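Local coordinates for putatuve endo-xylanase (Clostridium stercorarium, PDB 1O8P), which is the family 6 carbohydrate-binding module of a putative endo-xylanase, and probably holds the enzyme on xylan and cellulose chains, at residues P18-Q30 and T64-S76. Numbering follows the deposited sequence.
Sequences PVGGTRSAFSNIQ and TYKNIDFGDGATS. With CA (calcium ion), chain B.
Arg23 and Ser24 run parallel to Ile68 and Asp69 as a short strand pair, in which Arg23 N donates a hydrogen bond to Asn67 O, Asp69 N to Arg23 O (2.7 Å) and Ala25 N to Asp69 O. Thr22 OG1 also donates to Asn67 O, from above the carbonyl plane at 3.2 Å, giving that oxygen two donors. The carboxylate of Asp69 bridges two turns: its chi1 of -177° turns CG away from the backbone N and toward Val19 N, from which OD2 accepts at 2.9 Å on its anti side, nearly straight (172°), while OD1 accepts from Gly71 N from above the carboxylate plane, closing an Asx turn. A bend at chi3 turns the Arg23 guanidinium so that Ile68 CD1 lies over one face, and NH2 gives a weak bond to Lys66 O; its main partner is Asp35, by salt bridge. Ala25 CB sits over the Phe70 ring face, 3.9 Å from the centroid, and touches Ile68 CG2. The Phe26 ring turns its edge to Phe70 O, with Gly73 O 3.5 Å from Phe26 CZ. Ile29 CD1 reaches Ile68 CG2 tip to tip, and Ile29 CG2 lies 3.9 Å from Tyr65 CD2. Gln30 OE1 binds the calcium ion with Glu32, Ser52 and Asp142. Segment 18-30 thus links the two sheets of the beta-sandwich: strand 23-24 lies along strand 62-69, whereas strand 29-30 joins strand 140-147 in the opposing sheet.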
ATOM      1  N   PRO A  18      -5.445   9.233  16.105  1.00 27.82           N
ATOM      2  CA  PRO A  18      -3.973   9.008  16.096  1.00 28.19           C
ATOM      3  C   PRO A  18      -3.213  10.179  16.730  1.00 28.66           C
ATOM      4  O   PRO A  18      -3.707  11.304  16.815  1.00 28.99           O
ATOM      5  CB  PRO A  18      -3.646   8.942  14.603  1.00 26.95           C
ATOM      6  CG  PRO A  18      -4.595   9.906  14.017  1.00 27.34           C
ATOM      7  CD  PRO A  18      -5.900   9.610  14.749  1.00 27.74           C
ATOM      8  N   VAL A  19      -2.002   9.879  17.172  1.00 28.90           N
ATOM      9  CA  VAL A  19      -1.091  10.834  17.784  1.00 29.46           C
ATOM     10  C   VAL A  19      -0.874  12.054  16.834  1.00 28.66           C
ATOM     11  O   VAL A  19      -0.970  11.921  15.609  1.00 28.77           O
ATOM     12  CB  VAL A  19       0.162  10.041  18.239  1.00 29.28           C
ATOM     13  CG1 VAL A  19       1.406  10.836  18.249  1.00 33.20           C
ATOM     14  CG2 VAL A  19      -0.126   9.449  19.645  1.00 31.15           C
ATOM     15  N   GLY A  20      -0.718  13.254  17.409  1.00 27.95           N
ATOM     16  CA  GLY A  20      -0.341  14.460  16.666  1.00 24.89           C
ATOM     17  C   GLY A  20       0.781  14.329  15.662  1.00 23.31           C
ATOM     18  O   GLY A  20       1.852  13.854  15.984  1.00 23.92           O
ATOM     19  N   GLY A  21       0.536  14.746  14.425  1.00 22.25           N
ATOM     20  CA  GLY A  21       1.547  14.683  13.371  1.00 20.02           C
ATOM     21  C   GLY A  21       1.533  13.356  12.633  1.00 19.71           C
ATOM     22  O   GLY A  21       2.463  12.995  11.939  1.00 18.32           O
ATOM     23  N   THR A  22       0.450  12.623  12.821  1.00 20.49           N
ATOM     24  CA  THR A  22       0.367  11.230  12.392  1.00 22.14           C
ATOM     25  C   THR A  22      -0.965  10.893  11.720  1.00 21.85           C
ATOM     26  O   THR A  22      -1.940  11.604  11.904  1.00 22.81           O
ATOM     27  CB  THR A  22       0.653  10.437  13.665  1.00 21.84           C
ATOM     28  OG1 THR A  22       1.934   9.826  13.543  1.00 26.10           O
ATOM     29  CG2 THR A  22      -0.321   9.448  13.946  1.00 17.24           C
ATOM     30  N   ARG A  23      -0.960   9.835  10.909  1.00 22.09           N
ATOM     31  CA  ARG A  23      -2.102   9.264  10.249  1.00 22.42           C
ATOM     32  C   ARG A  23      -2.337   7.913  10.884  1.00 22.35           C
ATOM     33  O   ARG A  23      -1.363   7.159  11.143  1.00 21.11           O
ATOM     34  CB  ARG A  23      -1.789   8.995   8.773  1.00 22.75           C
ATOM     35  CG  ARG A  23      -1.676  10.224   7.925  1.00 26.08           C
ATOM     36  CD  ARG A  23      -1.455   9.934   6.476  1.00 27.00           C
ATOM     37  NE  ARG A  23      -0.040   9.770   6.159  1.00 24.89           N
ATOM     38  CZ  ARG A  23       0.429   9.541   4.937  1.00 24.63           C
ATOM     39  NH1 ARG A  23      -0.392   9.429   3.883  1.00 23.14           N
ATOM     40  NH2 ARG A  23       1.732   9.411   4.769  1.00 24.50           N
ATOM     41  N   SER A  24      -3.614   7.587  11.104  1.00 20.50           N
ATOM     42  CA  SER A  24      -3.957   6.289  11.661  1.00 20.23           C
ATOM     43  C   SER A  24      -3.649   5.135  10.684  1.00 20.12           C
ATOM     44  O   SER A  24      -3.842   5.278   9.461  1.00 19.84           O
ATOM     45  CB  SER A  24      -5.440   6.246  12.006  1.00 19.67           C
ATOM     46  OG  SER A  24      -5.698   5.044  12.727  1.00 20.13           O
ATOM     47  N   ALA A  25      -3.204   4.001  11.230  1.00 19.61           N
ATOM     48  CA  ALA A  25      -3.015   2.748  10.465  1.00 19.36           C
ATOM     49  C   ALA A  25      -4.365   2.113  10.138  1.00 19.43           C
ATOM     50  O   ALA A  25      -4.473   1.334   9.209  1.00 17.79           O
ATOM     51  CB  ALA A  25      -2.167   1.720  11.302  1.00 18.15           C
ATOM     52  N   PHE A  26      -5.365   2.430  10.974  1.00 19.41           N
ATOM     53  CA  PHE A  26      -6.685   1.796  10.993  1.00 19.99           C
ATOM     54  C   PHE A  26      -7.801   2.508  10.222  1.00 20.10           C
ATOM     55  O   PHE A  26      -8.889   2.006  10.205  1.00 20.72           O
ATOM     56  CB  PHE A  26      -7.101   1.485  12.432  1.00 18.67           C
ATOM     57  CG  PHE A  26      -6.025   0.816  13.210  1.00 21.45           C
ATOM     58  CD1 PHE A  26      -5.807  -0.558  13.075  1.00 20.19           C
ATOM     59  CD2 PHE A  26      -5.182   1.569  14.061  1.00 20.21           C
ATOM     60  CE1 PHE A  26      -4.794  -1.183  13.786  1.00 21.48           C
ATOM     61  CE2 PHE A  26      -4.163   0.968  14.755  1.00 19.98           C
ATOM     62  CZ  PHE A  26      -3.963  -0.415  14.636  1.00 22.84           C
ATOM     63  N   SER A  27      -7.524   3.658   9.603  1.00 20.70           N
ATOM     64  CA  SER A  27      -8.366   4.277   8.554  1.00 21.52           C
ATOM     65  C   SER A  27      -7.617   4.185   7.243  1.00 20.85           C
ATOM     66  O   SER A  27      -6.387   4.289   7.251  1.00 20.36           O
ATOM     67  CB  SER A  27      -8.582   5.789   8.783  1.00 21.64           C
ATOM     68  OG  SER A  27      -8.864   6.101  10.116  1.00 26.88           O
ATOM     69  N   ASN A  28      -8.344   4.043   6.128  1.00 21.09           N
ATOM     70  CA  ASN A  28      -7.735   3.948   4.800  1.00 21.15           C
ATOM     71  C   ASN A  28      -6.631   4.953   4.565  1.00 21.51           C
ATOM     72  O   ASN A  28      -6.804   6.174   4.745  1.00 21.96           O
ATOM     73  CB  ASN A  28      -8.772   4.082   3.695  1.00 20.71           C
ATOM     74  CG  ASN A  28      -9.805   2.994   3.757  1.00 21.24           C
ATOM     75  OD1 ASN A  28      -9.673   2.049   4.519  1.00 24.70           O
ATOM     76  ND2 ASN A  28     -10.849   3.138   3.006  1.00 17.03           N
ATOM     77  N   ILE A  29      -5.469   4.436   4.205  1.00 20.85           N
ATOM     78  CA  ILE A  29      -4.402   5.306   3.720  1.00 20.34           C
ATOM     79  C   ILE A  29      -4.505   5.363   2.219  1.00 20.12           C
ATOM     80  O   ILE A  29      -4.352   4.330   1.549  1.00 19.55           O
ATOM     81  CB  ILE A  29      -3.003   4.802   4.179  1.00 19.97           C
ATOM     82  CG1 ILE A  29      -2.968   4.607   5.700  1.00 18.84           C
ATOM     83  CG2 ILE A  29      -1.913   5.809   3.724  1.00 19.99           C
ATOM     84  CD1 ILE A  29      -2.010   3.542   6.176  1.00 17.44           C
ATOM     85  N   GLN A  30      -4.748   6.566   1.688  1.00 19.89           N
ATOM     86  CA  GLN A  30      -4.937   6.717   0.255  1.00 19.48           C
ATOM     87  C   GLN A  30      -3.564   6.523  -0.345  1.00 19.59           C
ATOM     88  O   GLN A  30      -2.619   7.179   0.068  1.00 20.09           O
ATOM     89  CB  GLN A  30      -5.583   8.078  -0.106  1.00 19.56           C
ATOM     90  CG  GLN A  30      -7.012   8.267   0.454  1.00 17.80           C
ATOM     91  CD  GLN A  30      -7.979   7.160  -0.010  1.00 19.00           C
ATOM     92  OE1 GLN A  30      -7.828   6.612  -1.119  1.00 16.66           O
ATOM     93  NE2 GLN A  30      -8.951   6.813   0.832  1.00 17.32           N
ATOM     94  N   THR A  64       6.336   5.418  -0.160  1.00 16.99           N
ATOM     95  CA  THR A  64       6.622   5.525   1.237  1.00 17.33           C
ATOM     96  C   THR A  64       5.591   6.430   1.865  1.00 17.24           C
ATOM     97  O   THR A  64       5.295   7.496   1.323  1.00 18.76           O
ATOM     98  CB  THR A  64       8.016   6.124   1.423  1.00 18.59           C
ATOM     99  OG1 THR A  64       8.998   5.208   0.930  1.00 19.64           O
ATOM    100  CG2 THR A  64       8.368   6.354   2.947  1.00 16.45           C
ATOM    101  N   TYR A  65       5.098   6.003   3.023  1.00 16.84           N
ATOM    102  CA  TYR A  65       4.061   6.668   3.800  1.00 17.17           C
ATOM    103  C   TYR A  65       4.586   6.815   5.206  1.00 17.85           C
ATOM    104  O   TYR A  65       4.624   5.857   5.986  1.00 16.95           O
ATOM    105  CB  TYR A  65       2.754   5.828   3.792  1.00 16.98           C
ATOM    106  CG  TYR A  65       2.327   5.514   2.391  1.00 15.27           C
ATOM    107  CD1 TYR A  65       2.914   4.448   1.682  1.00 15.17           C
ATOM    108  CD2 TYR A  65       1.363   6.290   1.751  1.00 16.13           C
ATOM    109  CE1 TYR A  65       2.536   4.166   0.392  1.00 16.15           C
ATOM    110  CE2 TYR A  65       0.979   6.011   0.449  1.00 13.42           C
ATOM    111  CZ  TYR A  65       1.576   4.945  -0.224  1.00 15.19           C
ATOM    112  OH  TYR A  65       1.239   4.673  -1.528  1.00 13.77           O
ATOM    113  N   LYS A  66       4.976   8.043   5.531  1.00 18.95           N
ATOM    114  CA  LYS A  66       5.620   8.355   6.792  1.00 19.71           C
ATOM    115  C   LYS A  66       4.622   8.539   7.901  1.00 19.14           C
ATOM    116  O   LYS A  66       3.482   8.857   7.656  1.00 20.13           O
ATOM    117  CB  LYS A  66       6.467   9.630   6.618  1.00 20.14           C
ATOM    118  CG  LYS A  66       7.718   9.420   5.785  1.00 23.93           C
ATOM    119  CD  LYS A  66       8.559  10.697   5.769  1.00 31.58           C
ATOM    120  CE  LYS A  66       9.897  10.504   6.507  1.00 38.47           C
ATOM    121  NZ  LYS A  66       9.790  10.354   8.032  1.00 41.73           N
ATOM    122  N   ASN A  67       5.038   8.307   9.137  1.00 19.69           N
ATOM    123  CA  ASN A  67       4.221   8.669  10.296  1.00 19.84           C
ATOM    124  C   ASN A  67       2.870   7.955  10.346  1.00 19.29           C
ATOM    125  O   ASN A  67       1.850   8.577  10.625  1.00 19.17           O
ATOM    126  CB  ASN A  67       4.063  10.211  10.394  1.00 19.97           C
ATOM    127  CG  ASN A  67       5.427  10.925  10.434  1.00 25.27           C
ATOM    128  OD1 ASN A  67       5.736  11.823   9.615  1.00 30.35           O
ATOM    129  ND2 ASN A  67       6.260  10.495  11.352  1.00 22.70           N
ATOM    130  N   ILE A  68       2.861   6.645  10.104  1.00 17.99           N
ATOM    131  CA  ILE A  68       1.627   5.880  10.370  1.00 17.22           C
ATOM    132  C   ILE A  68       1.575   5.450  11.855  1.00 17.04           C
ATOM    133  O   ILE A  68       2.519   4.853  12.378  1.00 16.02           O
ATOM    134  CB  ILE A  68       1.501   4.669   9.417  1.00 16.56           C
ATOM    135  CG1 ILE A  68       1.707   5.069   7.947  1.00 14.12           C
ATOM    136  CG2 ILE A  68       0.215   3.900   9.645  1.00 17.20           C
ATOM    137  CD1 ILE A  68       0.984   6.346   7.495  1.00 16.13           C
ATOM    138  N   ASP A  69       0.458   5.738  12.506  1.00 16.69           N
ATOM    139  CA  ASP A  69       0.268   5.405  13.897  1.00 16.57           C
ATOM    140  C   ASP A  69      -0.461   4.045  14.047  1.00 16.88           C
ATOM    141  O   ASP A  69      -1.652   3.941  13.753  1.00 15.66           O
ATOM    142  CB  ASP A  69      -0.491   6.536  14.565  1.00 17.15           C
ATOM    143  CG  ASP A  69      -0.662   6.319  16.021  1.00 18.18           C
ATOM    144  OD1 ASP A  69      -0.161   5.300  16.527  1.00 16.86           O
ATOM    145  OD2 ASP A  69      -1.307   7.087  16.744  1.00 23.58           O
ATOM    146  N   PHE A  70       0.292   3.004  14.451  1.00 16.79           N
ATOM    147  CA  PHE A  70      -0.197   1.592  14.589  1.00 16.11           C
ATOM    148  C   PHE A  70      -0.744   1.326  16.012  1.00 16.77           C
ATOM    149  O   PHE A  70      -1.210   0.228  16.339  1.00 17.55           O
ATOM    150  CB  PHE A  70       0.936   0.574  14.259  1.00 15.26           C
ATOM    151  CG  PHE A  70       1.214   0.411  12.751  1.00 16.81           C
ATOM    152  CD1 PHE A  70       1.942   1.376  12.041  1.00 13.89           C
ATOM    153  CD2 PHE A  70       0.731  -0.697  12.046  1.00 15.76           C
ATOM    154  CE1 PHE A  70       2.176   1.248  10.675  1.00 13.96           C
ATOM    155  CE2 PHE A  70       0.987  -0.848  10.671  1.00 18.53           C
ATOM    156  CZ  PHE A  70       1.711   0.149   9.980  1.00 16.08           C
ATOM    157  N   GLY A  71      -0.640   2.319  16.888  1.00 18.02           N
ATOM    158  CA  GLY A  71      -1.179   2.196  18.224  1.00 18.98           C
ATOM    159  C   GLY A  71      -0.570   1.023  18.937  1.00 19.99           C
ATOM    160  O   GLY A  71       0.637   0.849  18.916  1.00 19.47           O
ATOM    161  N   ASP A  72      -1.400   0.202  19.573  1.00 22.35           N
ATOM    162  CA  ASP A  72      -0.860  -0.931  20.306  1.00 23.29           C
ATOM    163  C   ASP A  72      -0.758  -2.216  19.478  1.00 22.93           C
ATOM    164  O   ASP A  72      -0.562  -3.274  20.024  1.00 23.24           O
ATOM    165  CB  ASP A  72      -1.567  -1.148  21.642  1.00 25.31           C
ATOM    166  CG  ASP A  72      -3.068  -1.333  21.496  1.00 31.48           C
ATOM    167  OD1 ASP A  72      -3.557  -1.677  20.393  1.00 37.30           O
ATOM    168  OD2 ASP A  72      -3.852  -1.144  22.454  1.00 39.53           O
ATOM    169  N   GLY A  73      -0.854  -2.119  18.155  1.00 22.31           N
ATOM    170  CA  GLY A  73      -0.578  -3.272  17.311  1.00 20.57           C
ATOM    171  C   GLY A  73      -1.555  -3.418  16.171  1.00 20.24           C
ATOM    172  O   GLY A  73      -2.764  -3.221  16.362  1.00 21.31           O
ATOM    173  N   ALA A  74      -1.038  -3.742  14.988  1.00 19.18           N
ATOM    174  CA  ALA A  74      -1.826  -4.273  13.864  1.00 18.77           C
ATOM    175  C   ALA A  74      -1.202  -5.598  13.395  1.00 18.77           C
ATOM    176  O   ALA A  74       0.017  -5.774  13.467  1.00 18.84           O
ATOM    177  CB  ALA A  74      -1.921  -3.289  12.723  1.00 17.70           C
ATOM    178  N   THR A  75      -2.038  -6.522  12.931  1.00 18.44           N
ATOM    179  CA  THR A  75      -1.563  -7.858  12.557  1.00 19.60           C
ATOM    180  C   THR A  75      -2.025  -8.202  11.147  1.00 18.64           C
ATOM    181  O   THR A  75      -1.764  -9.290  10.663  1.00 19.20           O
ATOM    182  CB  THR A  75      -2.120  -8.930  13.534  1.00 20.02           C
ATOM    183  OG1 THR A  75      -3.515  -8.654  13.739  1.00 23.13           O
ATOM    184  CG2 THR A  75      -1.548  -8.776  14.935  1.00 21.76           C
ATOM    185  N   SER A  76      -2.706  -7.288  10.473  1.00 18.16           N
ATOM    186  CA  SER A  76      -3.132  -7.576   9.112  1.00 19.07           C
ATOM    187  C   SER A  76      -3.225  -6.301   8.270  1.00 18.10           C
ATOM    188  O   SER A  76      -3.360  -5.209   8.820  1.00 16.80           O
ATOM    189  CB  SER A  76      -4.428  -8.423   9.148  1.00 20.02           C
ATOM    190  OG  SER A  76      -5.464  -7.911   8.373  1.00 24.99           O
TER
HETATM  191 CA    CA B1149      -7.174   6.457  -3.429  1.00 28.93          CA
HETATM  192  O   HOH W   1      -3.905   4.689  15.550  1.00 25.03           O
HETATM  193  O   HOH W   2      -8.828   8.265  -3.592  1.00 23.47           O